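Long-range contacts in lipoprotein LPPX (PDB 2BYO), which is thought to move phthiocerol dimycocerosate lipids from the cell membrane to the outer membrane, with a hydrophobic cavity large enough for one such molecule: residues Q30-T35 against S178-V182; T136-I142 against W172-D176; V128-Q134 against K146-T150. All blocks are in the same frame, centred on the assembly; numbering follows the deposited sequence.

Interaction 1: Q30-T35 against S178-V182; sequences QSLDAT and SHHLV. With HXA (docosa-4,7,10,13,16,19-hexaenoic acid), chain I.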
# COMPACT_ATOMS: atom_id res chain seq x y z
N GLN A 30 -13.19 -5.93 -7.26
CA GLN A 30 -14.15 -5.24 -6.40
C GLN A 30 -13.45 -4.41 -5.31
O GLN A 30 -13.88 -3.28 -5.05
CB GLN A 30 -15.13 -6.22 -5.77
CG GLN A 30 -16.11 -6.86 -6.73
CD GLN A 30 -17.36 -6.01 -7.00
OE1 GLN A 30 -17.59 -4.99 -6.36
NE2 GLN A 30 -18.17 -6.44 -7.96
N SER A 31 -12.40 -4.94 -4.67
CA SER A 31 -11.71 -4.18 -3.62
C SER A 31 -10.88 -3.05 -4.19
O SER A 31 -10.77 -2.00 -3.57
CB SER A 31 -10.83 -5.05 -2.70
OG SER A 31 -9.67 -5.52 -3.37
N LEU A 32 -10.29 -3.26 -5.37
CA LEU A 32 -9.49 -2.22 -6.02
C LEU A 32 -10.38 -1.08 -6.49
O LEU A 32 -10.02 0.09 -6.36
CB LEU A 32 -8.68 -2.79 -7.18
CG LEU A 32 -7.58 -3.80 -6.82
CD1 LEU A 32 -6.80 -4.20 -8.06
CD2 LEU A 32 -6.63 -3.25 -5.77
N ASP A 33 -11.56 -1.41 -7.02
CA ASP A 33 -12.54 -0.38 -7.38
C ASP A 33 -13.05 0.39 -6.16
O ASP A 33 -13.19 1.60 -6.22
CB ASP A 33 -13.72 -1.00 -8.14
CG ASP A 33 -13.34 -1.44 -9.54
OD1 ASP A 33 -12.30 -0.98 -10.07
OD2 ASP A 33 -14.08 -2.26 -10.11
N ALA A 34 -13.29 -0.31 -5.06
CA ALA A 34 -13.68 0.37 -3.82
C ALA A 34 -12.56 1.32 -3.39
O ALA A 34 -12.81 2.46 -3.04
CB ALA A 34 -14.01 -0.62 -2.73
N THR A 35 -11.32 0.85 -3.48
CA THR A 35 -10.16 1.67 -3.14
C THR A 35 -10.06 2.92 -4.03
O THR A 35 -9.81 4.03 -3.53
CB THR A 35 -8.85 0.84 -3.21
OG1 THR A 35 -8.96 -0.27 -2.32
CG2 THR A 35 -7.66 1.67 -2.82
N SER A 178 -18.74 -3.65 1.72
CA SER A 178 -17.90 -2.54 1.26
C SER A 178 -16.80 -2.96 0.28
O SER A 178 -16.31 -2.13 -0.48
CB SER A 178 -17.21 -1.90 2.46
OG SER A 178 -16.26 -2.78 3.03
N HIS A 179 -16.41 -4.23 0.34
CA HIS A 179 -15.23 -4.73 -0.40
C HIS A 179 -13.95 -3.97 -0.08
O HIS A 179 -13.04 -3.92 -0.90
CB HIS A 179 -15.49 -4.73 -1.91
CG HIS A 179 -16.49 -5.75 -2.36
ND1 HIS A 179 -17.78 -5.44 -2.69
CD2 HIS A 179 -16.37 -7.09 -2.53
CE1 HIS A 179 -18.42 -6.53 -3.05
NE2 HIS A 179 -17.59 -7.55 -2.97
N HIS A 180 -13.85 -3.38 1.11
CA HIS A 180 -12.68 -2.58 1.45
C HIS A 180 -11.45 -3.47 1.38
O HIS A 180 -11.49 -4.62 1.80
CB HIS A 180 -12.76 -2.01 2.86
CG HIS A 180 -13.70 -0.86 3.01
ND1 HIS A 180 -14.47 -0.67 4.14
CD2 HIS A 180 -13.98 0.17 2.17
CE1 HIS A 180 -15.20 0.42 3.98
NE2 HIS A 180 -14.92 0.95 2.81
N LEU A 181 -10.36 -2.92 0.84
CA LEU A 181 -9.09 -3.61 0.88
C LEU A 181 -8.48 -3.35 2.26
O LEU A 181 -7.71 -2.39 2.44
CB LEU A 181 -8.18 -3.12 -0.25
CG LEU A 181 -6.84 -3.85 -0.39
CD1 LEU A 181 -7.02 -5.36 -0.64
CD2 LEU A 181 -6.03 -3.24 -1.55
N VAL A 182 -8.85 -4.17 3.24
CA VAL A 182 -8.46 -3.93 4.63
C VAL A 182 -6.93 -4.05 4.77
O VAL A 182 -6.28 -3.23 5.43
CB VAL A 182 -9.17 -4.91 5.60
CG1 VAL A 182 -8.73 -4.67 7.05
CG2 VAL A 182 -10.68 -4.76 5.48
C1 HXA I . -6.14 5.49 -7.80
O1 HXA I . -6.22 6.26 -8.78
O2 HXA I . -5.60 4.36 -7.86
C2 HXA I . -6.72 5.95 -6.48
C3 HXA I . -5.79 5.62 -5.30
C4 HXA I . -5.91 6.66 -4.18
C5 HXA I . -6.54 6.11 -2.90
C6 HXA I . -5.53 5.96 -1.76
C7 HXA I . -5.31 4.51 -1.35
C8 HXA I . -3.90 4.28 -0.82
C9 HXA I . -3.71 2.83 -0.39
C10 HXA I . -2.82 2.03 -1.35
C11 HXA I . -3.60 1.24 -2.40
C12 HXA I . -3.65 -0.26 -2.11
C13 HXA I . -2.44 -1.01 -2.69
C14 HXA I . -2.77 -1.82 -3.95
C15 HXA I . -2.52 -3.32 -3.75
C16 HXA I . -2.73 -4.07 -5.06
C17 HXA I . -2.99 -5.56 -4.83
C18 HXA I . -2.53 -6.38 -6.04
C19 HXA I . -3.24 -7.73 -6.16
C20 HXA I . -2.56 -8.79 -5.29
C21 HXA I . -3.24 -10.15 -5.44
C22 HXA I . -2.99 -11.08 -4.27
O HOH W 1 -10.48 -0.17 0.10

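Interaction 2: T136-I142 against W172-D176; sequences TEVIDGI and WIAQD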
# COMPACT_ATOMS: atom_id res chain seq x y z
N THR A 136 -11.48 -17.06 5.81
CA THR A 136 -11.87 -15.84 6.49
C THR A 136 -10.92 -15.57 7.65
O THR A 136 -10.55 -16.48 8.39
CB THR A 136 -13.32 -15.94 6.99
OG1 THR A 136 -14.20 -16.03 5.87
CG2 THR A 136 -13.71 -14.72 7.81
N GLU A 137 -10.50 -14.31 7.77
CA GLU A 137 -9.67 -13.83 8.86
C GLU A 137 -10.20 -12.46 9.33
O GLU A 137 -10.60 -11.62 8.51
CB GLU A 137 -8.22 -13.69 8.39
CG GLU A 137 -7.24 -13.25 9.46
CD GLU A 137 -5.80 -13.16 8.96
OE1 GLU A 137 -5.41 -13.99 8.11
OE2 GLU A 137 -5.07 -12.25 9.41
N VAL A 138 -10.24 -12.27 10.65
CA VAL A 138 -10.70 -11.02 11.24
C VAL A 138 -9.51 -10.10 11.45
O VAL A 138 -8.50 -10.49 12.05
CB VAL A 138 -11.45 -11.25 12.57
CG1 VAL A 138 -11.99 -9.93 13.13
CG2 VAL A 138 -12.61 -12.23 12.37
N ILE A 139 -9.60 -8.88 10.92
CA ILE A 139 -8.58 -7.85 11.10
C ILE A 139 -9.28 -6.60 11.59
O ILE A 139 -10.20 -6.10 10.92
CB ILE A 139 -7.86 -7.52 9.77
CG1 ILE A 139 -7.07 -8.73 9.28
CG2 ILE A 139 -6.93 -6.33 9.96
CD1 ILE A 139 -6.59 -8.58 7.87
N ASP A 140 -8.86 -6.09 12.75
CA ASP A 140 -9.45 -4.88 13.34
C ASP A 140 -10.96 -5.00 13.47
O ASP A 140 -11.71 -4.07 13.17
CB ASP A 140 -9.11 -3.64 12.49
CG ASP A 140 -7.64 -3.32 12.47
OD1 ASP A 140 -6.96 -3.54 13.50
OD2 ASP A 140 -7.16 -2.81 11.42
N GLY A 141 -11.43 -6.17 13.89
CA GLY A 141 -12.86 -6.38 14.05
C GLY A 141 -13.66 -6.58 12.77
O GLY A 141 -14.88 -6.74 12.83
N ILE A 142 -12.98 -6.59 11.62
CA ILE A 142 -13.64 -6.79 10.31
C ILE A 142 -13.34 -8.20 9.78
O ILE A 142 -12.17 -8.62 9.75
CB ILE A 142 -13.15 -5.74 9.28
CG1 ILE A 142 -13.41 -4.32 9.79
CG2 ILE A 142 -13.86 -5.91 7.92
CD1 ILE A 142 -12.52 -3.28 9.10
N TRP A 172 -6.63 -8.93 1.87
CA TRP A 172 -7.73 -9.22 2.77
C TRP A 172 -8.86 -8.25 2.46
O TRP A 172 -8.70 -7.03 2.61
CB TRP A 172 -7.29 -9.03 4.22
CG TRP A 172 -6.36 -10.09 4.75
CD1 TRP A 172 -6.72 -11.19 5.47
CD2 TRP A 172 -4.92 -10.13 4.65
NE1 TRP A 172 -5.61 -11.92 5.82
CE2 TRP A 172 -4.49 -11.30 5.32
CE3 TRP A 172 -3.96 -9.30 4.05
CZ2 TRP A 172 -3.14 -11.65 5.42
CZ3 TRP A 172 -2.62 -9.66 4.14
CH2 TRP A 172 -2.23 -10.83 4.82
N ILE A 173 -10.00 -8.81 2.04
CA ILE A 173 -11.09 -8.03 1.48
C ILE A 173 -12.30 -8.16 2.37
O ILE A 173 -12.78 -9.26 2.61
CB ILE A 173 -11.44 -8.50 0.04
CG1 ILE A 173 -10.23 -8.32 -0.89
CG2 ILE A 173 -12.64 -7.72 -0.51
CD1 ILE A 173 -10.33 -9.11 -2.16
N ALA A 174 -12.81 -7.01 2.83
CA ALA A 174 -13.93 -6.98 3.76
C ALA A 174 -15.11 -7.77 3.21
O ALA A 174 -15.37 -7.74 1.99
CB ALA A 174 -14.35 -5.54 4.04
N GLN A 175 -15.82 -8.46 4.10
CA GLN A 175 -17.03 -9.21 3.73
C GLN A 175 -18.31 -8.47 4.12
O GLN A 175 -19.38 -9.04 4.09
CB GLN A 175 -17.01 -10.58 4.39
CG GLN A 175 -15.83 -11.45 3.96
CD GLN A 175 -15.66 -12.67 4.83
OE1 GLN A 175 -16.26 -12.77 5.91
NE2 GLN A 175 -14.81 -13.60 4.39
N ASP A 176 -18.19 -7.19 4.46
CA ASP A 176 -19.32 -6.44 5.02
C ASP A 176 -20.18 -5.69 3.99
O ASP A 176 -21.07 -4.91 4.37
CB ASP A 176 -18.83 -5.48 6.13
CG ASP A 176 -17.71 -4.55 5.68
OD1 ASP A 176 -17.47 -4.36 4.47
OD2 ASP A 176 -17.04 -3.99 6.58

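Interaction 3: V128-Q134 against K146-T150; sequences VTNLQAQ and KITGT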
# COMPACT_ATOMS: atom_id res chain seq x y z
N VAL A 128 -1.04 -11.73 -12.45
CA VAL A 128 -1.21 -12.38 -11.15
C VAL A 128 -1.60 -13.83 -11.40
O VAL A 128 -2.53 -14.12 -12.15
CB VAL A 128 -2.26 -11.68 -10.26
CG1 VAL A 128 -2.46 -12.44 -8.96
CG2 VAL A 128 -1.85 -10.25 -9.97
N THR A 129 -0.85 -14.74 -10.78
CA THR A 129 -1.08 -16.18 -10.91
C THR A 129 -1.37 -16.82 -9.56
O THR A 129 -1.18 -16.20 -8.51
CB THR A 129 0.12 -16.88 -11.56
OG1 THR A 129 1.32 -16.52 -10.87
CG2 THR A 129 0.24 -16.49 -13.01
N ASN A 130 -1.85 -18.05 -9.61
CA ASN A 130 -2.00 -18.89 -8.43
C ASN A 130 -2.82 -18.24 -7.34
O ASN A 130 -2.42 -18.23 -6.17
CB ASN A 130 -0.62 -19.30 -7.88
CG ASN A 130 -0.69 -20.55 -6.98
OD1 ASN A 130 -1.74 -21.19 -6.85
ND2 ASN A 130 0.44 -20.89 -6.36
N LEU A 131 -3.96 -17.67 -7.72
CA LEU A 131 -4.88 -17.09 -6.76
C LEU A 131 -5.47 -18.20 -5.91
O LEU A 131 -5.93 -19.19 -6.44
CB LEU A 131 -6.00 -16.30 -7.46
CG LEU A 131 -5.57 -14.97 -8.11
CD1 LEU A 131 -6.76 -14.31 -8.80
CD2 LEU A 131 -4.97 -14.03 -7.08
N GLN A 132 -5.44 -18.04 -4.59
CA GLN A 132 -5.99 -19.04 -3.67
C GLN A 132 -6.82 -18.35 -2.60
O GLN A 132 -6.36 -17.39 -1.96
CB GLN A 132 -4.87 -19.85 -3.00
CG GLN A 132 -4.21 -20.90 -3.88
CD GLN A 132 -2.98 -21.54 -3.21
OE1 GLN A 132 -2.98 -21.82 -2.00
NE2 GLN A 132 -1.94 -21.78 -4.01
N ALA A 133 -8.04 -18.83 -2.41
CA ALA A 133 -8.92 -18.34 -1.38
C ALA A 133 -8.61 -19.08 -0.08
O ALA A 133 -8.92 -20.26 0.05
CB ALA A 133 -10.37 -18.55 -1.79
N GLN A 134 -8.00 -18.38 0.87
CA GLN A 134 -7.52 -19.03 2.10
C GLN A 134 -8.54 -19.01 3.22
O GLN A 134 -8.27 -19.49 4.32
CB GLN A 134 -6.24 -18.36 2.58
CG GLN A 134 -5.11 -18.29 1.57
CD GLN A 134 -4.44 -19.62 1.31
OE1 GLN A 134 -3.49 -19.70 0.52
NE2 GLN A 134 -4.92 -20.66 1.97
N LYS A 146 -9.35 -13.75 2.80
CA LYS A 146 -7.92 -13.78 2.56
C LYS A 146 -7.68 -14.49 1.25
O LYS A 146 -8.12 -15.62 1.06
CB LYS A 146 -7.21 -14.51 3.70
CG LYS A 146 -5.70 -14.52 3.58
CD LYS A 146 -5.07 -15.42 4.64
CE LYS A 146 -3.54 -15.41 4.56
NZ LYS A 146 -2.93 -16.33 5.55
N ILE A 147 -7.00 -13.81 0.32
CA ILE A 147 -6.68 -14.38 -0.97
C ILE A 147 -5.20 -14.16 -1.22
O ILE A 147 -4.72 -13.03 -1.16
CB ILE A 147 -7.49 -13.74 -2.13
CG1 ILE A 147 -8.99 -13.90 -1.87
CG2 ILE A 147 -7.13 -14.40 -3.48
CD1 ILE A 147 -9.86 -13.22 -2.89
N THR A 148 -4.49 -15.25 -1.48
CA THR A 148 -3.08 -15.21 -1.81
C THR A 148 -2.91 -15.34 -3.30
O THR A 148 -3.78 -15.85 -4.00
CB THR A 148 -2.31 -16.36 -1.13
OG1 THR A 148 -2.92 -17.61 -1.48
CG2 THR A 148 -2.33 -16.20 0.38
N GLY A 149 -1.76 -14.92 -3.79
CA GLY A 149 -1.48 -14.97 -5.22
C GLY A 149 -0.01 -14.67 -5.44
O GLY A 149 0.69 -14.30 -4.50
N THR A 150 0.44 -14.84 -6.68
CA THR A 150 1.82 -14.60 -7.03
C THR A 150 1.88 -13.45 -8.04
O THR A 150 1.17 -13.46 -9.05
CB THR A 150 2.46 -15.89 -7.55
OG1 THR A 150 2.56 -16.82 -6.46
CG2 THR A 150 3.84 -15.65 -8.16
O HOH W 2 -1.31 -18.48 -3.65
O HOH W 3 2.88 -19.32 -7.47

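Interaction 1: Q30-T35 against S178-V182
Thr35 OG1 is held by two hydrogen bonds: it donates to Ser31 O one helical turn back (2.8 Å) and accepts from a water whose oxygen in turn takes the N-H of Leu181. The same hydroxyl packs on Leu181 CB at 3.6 Å. Here helix 22-36 lies against the turn that leads into strand 181-187, inside the U-shaped beta half-barrel of the LppX family. Ser31 O also receives the helical N-H of Thr35, and the two donors reach it from opposite faces of its carbonyl plane. The rotation that sets OG1 beside the backbone N (chi1 -58°) leaves CG2 directed at the lipid, near C7 of the docosahexaenoic acid, while Leu181 CD2 meets C12 of the same chain at 3.9 Å. Both residues therefore line the cavity.

The backbone of the turn presses directly on the helix. His179, with a left-handed conformation, brings its carbonyl O to 3.0 Å from Ser31 CA, a CA-H...O contact, and Ala34 CB rests on Ser178 O. Ser178 OG closes an ST turn by accepting from His180 N, and it is also bonded to Asp176. The His180 ring, stacked with Trp200, turns its NE2 to a zinc ion. At the outer end Gln30 lies over His179 with a chain bent at chi2, its amide plane 31° from the ring plane; Gln30 CB makes a CH-pi contact 3.8 Å from the imidazole centroid.

Interaction 2: T136-I142 against W172-D176
Trp172 reaches from strand 167-174 across the neighbouring strand 142-151 to touch the edge strand 129-139, a contact between next-nearest strands of the antiparallel half-barrel sheet. Its CB already meets Ile139 CD1 at 3.7 Å. The same methyl sits over CG and CD1, 3.4 Å above the indole plane and toward the rim, a CH-pi contact with the five-membered ring. Farther out, NE1 donates to Glu137 OE1 at 3.1 Å. The carboxylate is turned 71° from the indole plane, and OE1 is met from above the carboxylate plane. Glu137 gets there as an extended chain with CG anti to the backbone N (chi1 -178°). The buried indole also touches Thr144 and Lys146 of the strand it crosses, and Arg183 and Ser185 of strand 181-187. Ile173, the next residue, points the other way, to helix 22-36.

A type I' turn from Ile139 to Ile142 joins the two strands of the hairpin, with Asp140 and Gly141 at its corner and paired backbone bonds between Ile139 and Ile142. This turn returns the chain so that Ile142 CG2 rests on Ala174 CB at 3.9 Å and also comes close to Asp176 OD2. Ile142 is backed by Trp200.

A second polar link meets the same edge strand one residue earlier, at Thr136. Gln175 uses an extended chain to carry its amide there, and Thr145 OG1 takes a bond from the same nitrogen; two acceptors for one NH2 group restrict rotation of the amide. Gln175 NE2 donates to Thr136 OG1 at 2.9 Å, almost straight at 175° and within the amide plane.

Interaction 3: V128-Q134 against K146-T150
Gln132 and Thr148 face each other as an antiparallel hydrogen-bonded pair in the beta hairpin of strands 129-139 and 142-151, at one border of the half-barrel sheet. Gln132 N reaches Thr148 O at 2.8 Å, and Thr148 N returns to Gln132 O. Toward the turn of the hairpin, Gln134 N continues the ladder to Lys146 O; at the other end Thr129 and Thr150 form a second hydrogen-bonded pair, Thr150 N to Thr129 O being 2.8 Å. Between these pairs the register slips by one residue, a beta bulge in which Asn130, with a left-handed backbone, and Leu131 stand opposite Gly149.

The tight part is made by Leu131, Ile147 and Gly149 on the side toward helix 22-36, where Leu131 packs on Leu24, Leu25 and Ile28. Leu131 CD2 lies 4.2 Å from Ile147 CG2 and rests over Gly149 CA, where the absence of a side chain makes room for it. Ala133 points to the same face as Ile147 and touches Leu24. CA-H...O contacts run along the seam, among them Leu131 CA to Thr148 O at 3.2 Å. Val128, just before the strand, sits near the bound docosahexaenoic acid.

The opposite side is polar and wet. Thr148 OG1 stands between its backbone N and carbonyl carbon (chi1 55°), 3.3 Å from Gln132 CB, and there receives a bond from a water that also donates to Asn130 O. A second water joins Asn130 ND2 to Thr150 OG1, while Gln132 NE2 donates to Asn130 OD1 at 2.9 Å. Farther along, the extended Lys146 lays its CD against Gln134 CB. The chemistry thus divides by face: aliphatic groups pack against the helix, while the bulge is bridged through amide, hydroxyl and water, consistent with a sheet that encloses lipid yet meets solvent outside.

Overall arrangement
From the N terminus the chain first runs through helix 22-36, whose part in interaction 1 must wait for residues 178-182, so this contact closes the longest loop of the three. The hairpin follows: interaction 3 closes a short loop between strands 129-139 and 142-151, and interaction 2 then joins the end of the first of these strands, with its turn, to strand 167-174. Interactions 2 and 3 cross along the chain, and both are nested inside interaction 1. In space Ile173 meets Ile147, while His180 O pairs with Ala174 N, joining interaction 2 to both others. Together they tie one end of the half-barrel sheet to the helix beside the lipid.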